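Local coordinates for protein Cys-Gly metallodipeptidase DUG1 (Saccharomyces cerevisiae, PDB 4G1P) that hydrolyses the dipeptide Cys-Gly as a zinc- or manganese-dependent homodimeric peptidase and serves as the catalytic component of the complex that degrades glutathione, at residues 128-137 with 447-458; 140-148 with 461-472. One frame throughout, in Å; residues are numbered along the deposited sequence.

Contact 1: residues 128-137 with 447-458; sequences GIMKGRGVTD and DGAHSINEKLDI. With ZN (zinc ion), chain B; GLY (glycine), chain D; CYS (cysteine), chain E.
The carboxylate of Glu454 is buried against the turn Gly132-Val135 and is held by four hydrogen bonds. OE1 accepts from Gly134 N at 2.8 Å, nearly straight at 172° though from above the carboxylate plane, and from Arg133 NH1 on its anti lone pair, which is also a salt bridge. OE2 accepts from Thr136 N and Asp137 N. With CG anti to the backbone N (chi1 -171°) and the chain extended, glutamate has just the length to span from its loop to these amides. Gly134, at phi 94°, takes up a shape in which a CB would strike the preceding carbonyl. The Arg133 guanidinium lies nearly coplanar with the carboxylate, and its NH1 and NH2 both grip Ser451 O, each at 2.9 Å.

These bonds tie together the two segments that supply zinc ligands in the dinuclear site of an M20 metallopeptidase. Asp137 OD2 and His450 NE2 bind the same zinc ion, each at 2.0 Å, with Glu172 as its third protein ligand; Asp137 also serves the second zinc, together with Asp200. The bound glycine offers its N to the first metal, while His233 of the second subunit meets the His450 ring.

Farther out, strands 129-131 and 455-457 pair antiparallel, Met130 and Leu456 forming the hydrogen-bonded pair. One face is tightly packed: Met130 CE lies 3.7 Å from Leu456 CD2, Val135 CG1 touches Leu456 CB, and helix 16-28 covers Met130. The other face is looser: Ile129, Lys131 and Lys455 are partly exposed there, which suits long lysines, while Asp457 is buried. Lys131 NZ comes no nearer than 4.0 Å to the other segment, at Asn453 O, whereas Lys455 NZ turns away into a salt-bridge network with Asp457 OD2 (2.9 Å), Asp447 and Asp446. Asp447 OD2 in turn receives Thr136 OG1 on its anti lone pair.

Contact 2: residues 140-148 with 461-472; sequences GPLLSWINV and FVGGMKTMAAYL
Two helices of the catalytic domain, 135-154 and 458-477, pack through segments 140-148 and 461-472, whose axes come within 9.4 Å and cross at -57°. Met468 reaches across and lies over one face of the Trp145 indole, a Met-aromatic contact: SD stands 3.8 Å from the centroid of the six-membered ring, only 6° off its normal, and CE makes a CH-pi contact with the five-membered ring. The unbranched chain, extended beyond CG, is slim enough to lie on a flat ring while its SD also touches Ser144 CB.

Where the backbones of these two helices of the α/β scaffold come nearest, Ser144 opposite Met465 and Val148 opposite Ala469, the small Ser144 and Ala469 take up little room. Ser144 OG bonds back to Gly140 O at 2.9 Å, so this buried hydroxyl is satisfied within its own helix while Phe461 CE1 meets it at the ring edge. Val148 fits beside the backbone, with CG2 3.5 Å from Met465 O and CG1 against Ala469 CB. Met465 bends at chi3 (-73°), bringing CE over the centre of the Phe461 ring. Its SD accepts a weak hydrogen bond from Asn147 ND2 at 3.4 Å; Arg22 of helix 16-28 binds Asn147 OD1.

Contacts 1 and 2 are joined twice along the chain: helix 135-154 runs from the zinc ligand Asp137 into segment 140-148, and strand 455-457 leads directly into helix 458-477. Their centres lie about 17 Å apart, yet they meet at a shared apolar seam, where Met130 CE is 3.5 Å from Phe461 CD2 and Leu456 CD2 is 4.1 Å from Phe461 CD1. Pro141 CG also packs 3.4 Å from Thr136 O. Contact 1 itself supplies the zinc ligands Asp137 and His450, which also line the pocket of the bound glycine. Contact 2 lies farther from the site, the Pro141 side chain being about 8 Å from a zinc ion and about 11 Å from the bound glycine.

Contact 1: residues 128-137 with 447-458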
loop_
_atom_site.group_PDB
_atom_site.type_symbol
_atom_site.label_atom_id
_atom_site.label_comp_id
_atom_site.label_asym_id
_atom_site.label_seq_id
_atom_site.Cartn_x
_atom_site.Cartn_y
_atom_site.Cartn_z
ATOM N N GLY A 128 -4.965 20.760 28.471
ATOM C CA GLY A 128 -3.768 20.144 29.009
ATOM C C GLY A 128 -3.216 19.011 28.162
ATOM O O GLY A 128 -2.855 17.957 28.690
ATOM N N ILE A 129 -3.164 19.217 26.846
ATOM C CA ILE A 129 -2.575 18.229 25.939
ATOM C C ILE A 129 -1.669 18.865 24.910
ATOM O O ILE A 129 -1.856 20.012 24.508
ATOM C CB ILE A 129 -3.632 17.400 25.187
ATOM C CG1 ILE A 129 -4.790 18.288 24.749
ATOM C CG2 ILE A 129 -4.166 16.284 26.069
ATOM C CD1 ILE A 129 -4.590 18.963 23.409
ATOM N N MET A 130 -0.679 18.102 24.492
ATOM C CA MET A 130 0.193 18.492 23.402
ATOM C C MET A 130 0.012 17.449 22.313
ATOM O O MET A 130 0.131 16.251 22.575
ATOM C CB MET A 130 1.633 18.550 23.894
ATOM C CG MET A 130 1.775 19.393 25.155
ATOM S SD MET A 130 3.474 19.588 25.722
ATOM C CE MET A 130 3.863 17.960 26.358
ATOM N N LYS A 131 -0.328 17.896 21.108
ATOM C CA LYS A 131 -0.564 16.987 19.980
ATOM C C LYS A 131 0.524 17.153 18.935
ATOM O O LYS A 131 0.772 18.263 18.448
ATOM C CB LYS A 131 -1.936 17.253 19.353
ATOM C CG LYS A 131 -3.013 17.475 20.390
ATOM C CD LYS A 131 -4.361 17.759 19.766
ATOM C CE LYS A 131 -4.978 16.454 19.273
ATOM N NZ LYS A 131 -4.822 15.362 20.288
ATOM N N GLY A 132 1.178 16.047 18.594
ATOM C CA GLY A 132 2.221 16.064 17.584
ATOM C C GLY A 132 2.889 14.712 17.484
ATOM O O GLY A 132 2.940 13.978 18.478
ATOM N N ARG A 133 3.373 14.361 16.289
ATOM C CA ARG A 133 4.087 13.098 16.104
ATOM C C ARG A 133 5.411 13.120 16.853
ATOM O O ARG A 133 6.225 14.014 16.655
ATOM C CB ARG A 133 4.356 12.812 14.620
ATOM C CG ARG A 133 5.409 11.724 14.384
ATOM C CD ARG A 133 4.953 10.350 14.927
ATOM N NE ARG A 133 4.065 9.638 14.002
ATOM C CZ ARG A 133 2.875 9.136 14.321
ATOM N NH1 ARG A 133 2.395 9.267 15.547
ATOM N NH2 ARG A 133 2.159 8.501 13.410
ATOM N N GLY A 134 5.627 12.128 17.706
ATOM C CA GLY A 134 6.877 12.018 18.428
ATOM C C GLY A 134 6.836 12.654 19.801
ATOM O O GLY A 134 7.823 12.595 20.545
ATOM N N VAL A 135 5.700 13.245 20.156
ATOM C CA VAL A 135 5.629 13.971 21.413
ATOM C C VAL A 135 5.693 13.039 22.632
ATOM O O VAL A 135 6.272 13.393 23.651
ATOM C CB VAL A 135 4.439 14.955 21.474
ATOM C CG1 VAL A 135 3.126 14.232 21.718
ATOM C CG2 VAL A 135 4.694 15.987 22.554
ATOM N N THR A 136 5.138 11.836 22.511
ATOM C CA THR A 136 5.306 10.827 23.556
ATOM C C THR A 136 6.349 9.765 23.184
ATOM O O THR A 136 6.958 9.158 24.055
ATOM C CB THR A 136 3.970 10.141 23.935
ATOM O OG1 THR A 136 4.075 9.586 25.247
ATOM C CG2 THR A 136 3.630 9.019 22.974
ATOM N N ASP A 137 6.569 9.554 21.893
ATOM C CA ASP A 137 7.432 8.480 21.433
ATOM C C ASP A 137 8.378 9.048 20.389
ATOM O O ASP A 137 8.095 8.944 19.191
ATOM C CB ASP A 137 6.561 7.364 20.834
ATOM C CG ASP A 137 7.367 6.183 20.306
ATOM O OD1 ASP A 137 8.575 6.088 20.586
ATOM O OD2 ASP A 137 6.777 5.325 19.611
ATOM N N ASP A 447 -1.862 7.423 24.439
ATOM C CA ASP A 447 -1.180 8.555 23.836
ATOM C C ASP A 447 -1.189 8.485 22.300
ATOM O O ASP A 447 -0.952 9.474 21.615
ATOM C CB ASP A 447 0.247 8.667 24.406
ATOM C CG ASP A 447 0.272 9.334 25.776
ATOM O OD1 ASP A 447 -0.813 9.549 26.338
ATOM O OD2 ASP A 447 1.362 9.653 26.295
ATOM N N GLY A 448 -1.481 7.309 21.763
ATOM C CA GLY A 448 -1.574 7.143 20.330
ATOM C C GLY A 448 -0.229 6.998 19.641
ATOM O O GLY A 448 -0.095 7.372 18.481
ATOM N N ALA A 449 0.772 6.461 20.331
ATOM C CA ALA A 449 2.046 6.210 19.668
ATOM C C ALA A 449 1.842 5.300 18.449
ATOM O O ALA A 449 1.062 4.348 18.499
ATOM C CB ALA A 449 3.051 5.607 20.633
ATOM N N HIS A 450 2.537 5.628 17.360
ATOM C CA HIS A 450 2.476 4.888 16.097
ATOM C C HIS A 450 1.113 5.029 15.435
ATOM O O HIS A 450 0.758 4.247 14.548
ATOM C CB HIS A 450 2.813 3.407 16.299
ATOM C CG HIS A 450 4.215 3.164 16.752
ATOM N ND1 HIS A 450 4.849 1.950 16.591
ATOM C CD2 HIS A 450 5.107 3.976 17.364
ATOM C CE1 HIS A 450 6.073 2.026 17.078
ATOM N NE2 HIS A 450 6.254 3.244 17.560
ATOM N N SER A 451 0.351 6.025 15.865
ATOM C CA SER A 451 -1.005 6.193 15.380
ATOM C C SER A 451 -1.266 7.650 14.989
ATOM O O SER A 451 -0.330 8.443 14.927
ATOM C CB SER A 451 -1.984 5.712 16.445
ATOM O OG SER A 451 -3.286 5.579 15.909
ATOM N N ILE A 452 -2.522 7.999 14.705
ATOM C CA ILE A 452 -2.881 9.394 14.439
ATOM C C ILE A 452 -3.150 10.131 15.739
ATOM O O ILE A 452 -3.576 9.518 16.725
ATOM C CB ILE A 452 -4.146 9.536 13.570
ATOM C CG1 ILE A 452 -5.286 8.702 14.154
ATOM C CG2 ILE A 452 -3.862 9.164 12.109
ATOM C CD1 ILE A 452 -6.623 8.984 13.526
ATOM N N ASN A 453 -2.902 11.442 15.722
ATOM C CA ASN A 453 -3.183 12.316 16.856
ATOM C C ASN A 453 -2.392 11.953 18.116
ATOM O O ASN A 453 -2.936 11.992 19.212
ATOM C CB ASN A 453 -4.688 12.338 17.179
ATOM C CG ASN A 453 -5.540 12.831 16.014
ATOM O OD1 ASN A 453 -5.225 13.833 15.376
ATOM N ND2 ASN A 453 -6.626 12.123 15.735
ATOM N N GLU A 454 -1.120 11.593 17.952
ATOM C CA GLU A 454 -0.260 11.277 19.085
ATOM C C GLU A 454 -0.218 12.463 20.044
ATOM O O GLU A 454 0.065 13.600 19.644
ATOM C CB GLU A 454 1.154 10.937 18.615
ATOM C CG GLU A 454 2.055 10.378 19.708
ATOM C CD GLU A 454 3.516 10.307 19.298
ATOM O OE1 GLU A 454 3.783 10.007 18.118
ATOM O OE2 GLU A 454 4.404 10.561 20.146
ATOM N N LYS A 455 -0.514 12.198 21.307
ATOM C CA LYS A 455 -0.649 13.252 22.300
ATOM C C LYS A 455 0.215 12.957 23.518
ATOM O O LYS A 455 0.597 11.811 23.769
ATOM C CB LYS A 455 -2.100 13.361 22.751
ATOM C CG LYS A 455 -2.375 12.688 24.109
ATOM C CD LYS A 455 -3.513 11.682 24.008
ATOM C CE LYS A 455 -4.054 11.282 25.375
ATOM N NZ LYS A 455 -3.055 10.573 26.210
ATOM N N LEU A 456 0.531 14.008 24.259
ATOM C CA LEU A 456 1.145 13.881 25.569
ATOM C C LEU A 456 0.378 14.816 26.481
ATOM O O LEU A 456 0.281 16.007 26.198
ATOM C CB LEU A 456 2.624 14.267 25.542
ATOM C CG LEU A 456 3.339 14.065 26.892
ATOM C CD1 LEU A 456 3.123 12.652 27.386
ATOM C CD2 LEU A 456 4.841 14.376 26.804
ATOM N N ASP A 457 -0.200 14.284 27.551
ATOM C CA ASP A 457 -0.909 15.132 28.493
ATOM C C ASP A 457 0.117 15.950 29.256
ATOM O O ASP A 457 1.153 15.429 29.662
ATOM C CB ASP A 457 -1.756 14.298 29.444
ATOM C CG ASP A 457 -2.808 13.483 28.718
ATOM O OD1 ASP A 457 -3.891 14.028 28.401
ATOM O OD2 ASP A 457 -2.544 12.289 28.461
ATOM N N ILE A 458 -0.161 17.240 29.422
ATOM C CA ILE A 458 0.765 18.142 30.099
ATOM C C ILE A 458 0.994 17.695 31.548
ATOM O O ILE A 458 2.085 17.875 32.099
ATOM C CB ILE A 458 0.291 19.618 30.024
ATOM C CG1 ILE A 458 0.150 20.045 28.565
ATOM C CG2 ILE A 458 1.270 20.538 30.699
ATOM C CD1 ILE A 458 -0.245 21.494 28.375
HETATM ZN ZN ZN B . 7.868 4.036 18.498
HETATM N N GLY D . 7.442 1.982 20.017
HETATM C CA GLY D . 8.798 2.120 19.523
HETATM C C GLY D . 9.176 0.751 19.025
HETATM O O GLY D . 9.946 0.034 19.657
HETATM N N CYS E . 8.599 0.388 17.885
HETATM C CA CYS E . 8.603 -0.981 17.410
HETATM C C CYS E . 7.727 -1.831 18.335
HETATM O O CYS E . 7.929 -1.858 19.549
HETATM C CB CYS E . 10.032 -1.520 17.315
HETATM S SG CYS E . 10.151 -3.168 16.689
#

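Contact 2: residues 140-148 with 461-472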
loop_
_atom_site.group_PDB
_atom_site.type_symbol
_atom_site.label_atom_id
_atom_site.label_comp_id
_atom_site.label_asym_id
_atom_site.label_seq_id
_atom_site.Cartn_x
_atom_site.Cartn_y
_atom_site.Cartn_z
ATOM N N GLY A 140 9.283 14.036 23.616
ATOM C CA GLY A 140 8.908 14.598 24.897
ATOM C C GLY A 140 9.736 14.060 26.063
ATOM O O GLY A 140 10.389 14.835 26.775
ATOM N N PRO A 141 9.715 12.727 26.269
ATOM C CA PRO A 141 10.473 12.149 27.385
ATOM C C PRO A 141 11.967 12.436 27.275
ATOM O O PRO A 141 12.566 12.840 28.268
ATOM C CB PRO A 141 10.203 10.646 27.249
ATOM C CG PRO A 141 8.896 10.566 26.514
ATOM C CD PRO A 141 8.930 11.704 25.551
ATOM N N LEU A 142 12.546 12.239 26.093
ATOM C CA LEU A 142 13.958 12.524 25.873
ATOM C C LEU A 142 14.316 13.931 26.352
ATOM O O LEU A 142 15.204 14.100 27.188
ATOM C CB LEU A 142 14.310 12.380 24.390
ATOM C CG LEU A 142 15.771 12.515 23.963
ATOM C CD1 LEU A 142 15.983 11.788 22.650
ATOM C CD2 LEU A 142 16.175 13.961 23.809
ATOM N N LEU A 143 13.643 14.940 25.805
ATOM C CA LEU A 143 13.958 16.321 26.155
ATOM C C LEU A 143 13.721 16.596 27.646
ATOM O O LEU A 143 14.348 17.480 28.234
ATOM C CB LEU A 143 13.159 17.299 25.293
ATOM C CG LEU A 143 13.502 17.334 23.804
ATOM C CD1 LEU A 143 12.519 18.216 23.036
ATOM C CD2 LEU A 143 14.940 17.807 23.603
ATOM N N SER A 144 12.826 15.829 28.255
ATOM C CA SER A 144 12.539 15.997 29.671
ATOM C C SER A 144 13.807 15.920 30.518
ATOM O O SER A 144 13.982 16.712 31.448
ATOM C CB SER A 144 11.527 14.959 30.143
ATOM O OG SER A 144 10.248 15.216 29.611
ATOM N N TRP A 145 14.694 14.987 30.185
ATOM C CA TRP A 145 15.973 14.898 30.890
ATOM C C TRP A 145 16.726 16.221 30.874
ATOM O O TRP A 145 17.293 16.623 31.890
ATOM C CB TRP A 145 16.850 13.798 30.312
ATOM C CG TRP A 145 16.264 12.430 30.507
ATOM C CD1 TRP A 145 15.795 11.594 29.541
ATOM C CD2 TRP A 145 16.048 11.761 31.757
ATOM N NE1 TRP A 145 15.319 10.441 30.107
ATOM C CE2 TRP A 145 15.469 10.515 31.466
ATOM C CE3 TRP A 145 16.301 12.092 33.090
ATOM C CZ2 TRP A 145 15.130 9.598 32.462
ATOM C CZ3 TRP A 145 15.973 11.179 34.078
ATOM C CH2 TRP A 145 15.390 9.948 33.758
ATOM N N ILE A 146 16.706 16.920 29.740
ATOM C CA ILE A 146 17.384 18.212 29.663
ATOM C C ILE A 146 16.657 19.296 30.462
ATOM O O ILE A 146 17.296 20.080 31.160
ATOM C CB ILE A 146 17.556 18.676 28.224
ATOM C CG1 ILE A 146 18.131 17.540 27.383
ATOM C CG2 ILE A 146 18.428 19.935 28.172
ATOM C CD1 ILE A 146 18.121 17.818 25.911
ATOM N N ASN A 147 15.330 19.332 30.353
ATOM C CA ASN A 147 14.513 20.239 31.153
ATOM C C ASN A 147 14.880 20.127 32.631
ATOM O O ASN A 147 15.143 21.131 33.318
ATOM C CB ASN A 147 13.033 19.914 30.956
ATOM C CG ASN A 147 12.608 19.984 29.488
ATOM O OD1 ASN A 147 13.225 20.694 28.687
ATOM N ND2 ASN A 147 11.552 19.242 29.128
ATOM N N VAL A 148 14.928 18.882 33.097
ATOM C CA VAL A 148 15.291 18.585 34.464
ATOM C C VAL A 148 16.670 19.129 34.846
ATOM O O VAL A 148 16.818 19.751 35.899
ATOM C CB VAL A 148 15.207 17.088 34.738
ATOM C CG1 VAL A 148 15.826 16.762 36.109
ATOM C CG2 VAL A 148 13.756 16.650 34.664
ATOM N N PHE A 461 3.626 15.257 31.337
ATOM C CA PHE A 461 4.846 15.939 30.967
ATOM C C PHE A 461 5.463 16.543 32.220
ATOM O O PHE A 461 6.599 16.231 32.569
ATOM C CB PHE A 461 4.558 17.008 29.915
ATOM C CG PHE A 461 5.775 17.662 29.379
ATOM C CD1 PHE A 461 6.924 16.928 29.166
ATOM C CD2 PHE A 461 5.781 19.022 29.091
ATOM C CE1 PHE A 461 8.075 17.533 28.679
ATOM C CE2 PHE A 461 6.926 19.641 28.590
ATOM C CZ PHE A 461 8.070 18.894 28.380
ATOM N N VAL A 462 4.698 17.379 32.910
ATOM C CA VAL A 462 5.187 18.016 34.124
ATOM C C VAL A 462 5.404 16.997 35.243
ATOM O O VAL A 462 6.470 16.973 35.868
ATOM C CB VAL A 462 4.242 19.128 34.607
ATOM C CG1 VAL A 462 4.685 19.646 35.964
ATOM C CG2 VAL A 462 4.185 20.252 33.577
ATOM N N GLY A 463 4.403 16.152 35.479
ATOM C CA GLY A 463 4.512 15.107 36.483
ATOM C C GLY A 463 5.718 14.211 36.268
ATOM O O GLY A 463 6.410 13.834 37.229
ATOM N N GLY A 464 5.984 13.883 35.001
ATOM C CA GLY A 464 7.078 12.998 34.659
ATOM C C GLY A 464 8.428 13.650 34.884
ATOM O O GLY A 464 9.410 12.981 35.221
ATOM N N MET A 465 8.488 14.962 34.688
ATOM C CA MET A 465 9.744 15.676 34.871
ATOM C C MET A 465 10.098 15.735 36.344
ATOM O O MET A 465 11.234 15.443 36.743
ATOM C CB MET A 465 9.657 17.084 34.296
ATOM C CG MET A 465 10.023 17.157 32.821
ATOM S SD MET A 465 9.987 18.839 32.161
ATOM C CE MET A 465 8.217 19.138 32.100
ATOM N N LYS A 466 9.108 16.112 37.148
ATOM C CA LYS A 466 9.261 16.161 38.585
ATOM C C LYS A 466 9.575 14.766 39.091
ATOM O O LYS A 466 10.372 14.614 40.011
ATOM C CB LYS A 466 7.993 16.715 39.232
ATOM C CG LYS A 466 7.713 18.165 38.851
ATOM C CD LYS A 466 6.382 18.656 39.389
ATOM C CE LYS A 466 6.227 20.167 39.219
ATOM N NZ LYS A 466 4.963 20.688 39.806
ATOM N N THR A 467 8.979 13.744 38.479
ATOM C CA THR A 467 9.267 12.379 38.902
ATOM C C THR A 467 10.702 11.987 38.540
ATOM O O THR A 467 11.403 11.325 39.315
ATOM C CB THR A 467 8.254 11.352 38.342
ATOM O OG1 THR A 467 6.957 11.623 38.877
ATOM C CG2 THR A 467 8.641 9.930 38.738
ATOM N N MET A 468 11.149 12.418 37.372
ATOM C CA MET A 468 12.530 12.189 36.991
ATOM C C MET A 468 13.478 12.908 37.957
ATOM O O MET A 468 14.531 12.382 38.324
ATOM C CB MET A 468 12.781 12.674 35.560
ATOM C CG MET A 468 12.114 11.878 34.454
ATOM S SD MET A 468 12.407 12.760 32.899
ATOM C CE MET A 468 12.031 11.533 31.641
ATOM N N ALA A 469 13.118 14.117 38.361
ATOM C CA ALA A 469 13.964 14.867 39.280
ATOM C C ALA A 469 14.085 14.176 40.645
ATOM O O ALA A 469 15.175 14.045 41.198
ATOM C CB ALA A 469 13.430 16.275 39.447
ATOM N N ALA A 470 12.965 13.731 41.195
ATOM C CA ALA A 470 13.007 13.129 42.516
ATOM C C ALA A 470 13.718 11.788 42.453
ATOM O O ALA A 470 14.481 11.432 43.355
ATOM C CB ALA A 470 11.619 12.977 43.093
ATOM N N TYR A 471 13.477 11.057 41.372
ATOM C CA TYR A 471 14.146 9.780 41.173
ATOM C C TYR A 471 15.671 9.913 41.168
ATOM O O TYR A 471 16.350 9.164 41.859
ATOM C CB TYR A 471 13.646 9.076 39.908
ATOM C CG TYR A 471 14.710 8.266 39.248
ATOM C CD1 TYR A 471 15.064 7.025 39.738
ATOM C CD2 TYR A 471 15.384 8.752 38.142
ATOM C CE1 TYR A 471 16.057 6.288 39.137
ATOM C CE2 TYR A 471 16.369 8.027 37.540
ATOM C CZ TYR A 471 16.700 6.795 38.038
ATOM O OH TYR A 471 17.688 6.070 37.434
ATOM N N LEU A 472 16.217 10.858 40.410
ATOM C CA LEU A 472 17.664 11.074 40.448
ATOM C C LEU A 472 18.128 11.450 41.864
ATOM O O LEU A 472 19.167 11.001 42.334
ATOM C CB LEU A 472 18.111 12.138 39.433
ATOM C CG LEU A 472 17.951 11.802 37.941
ATOM C CD1 LEU A 472 18.230 13.011 37.068
ATOM C CD2 LEU A 472 18.861 10.661 37.532
#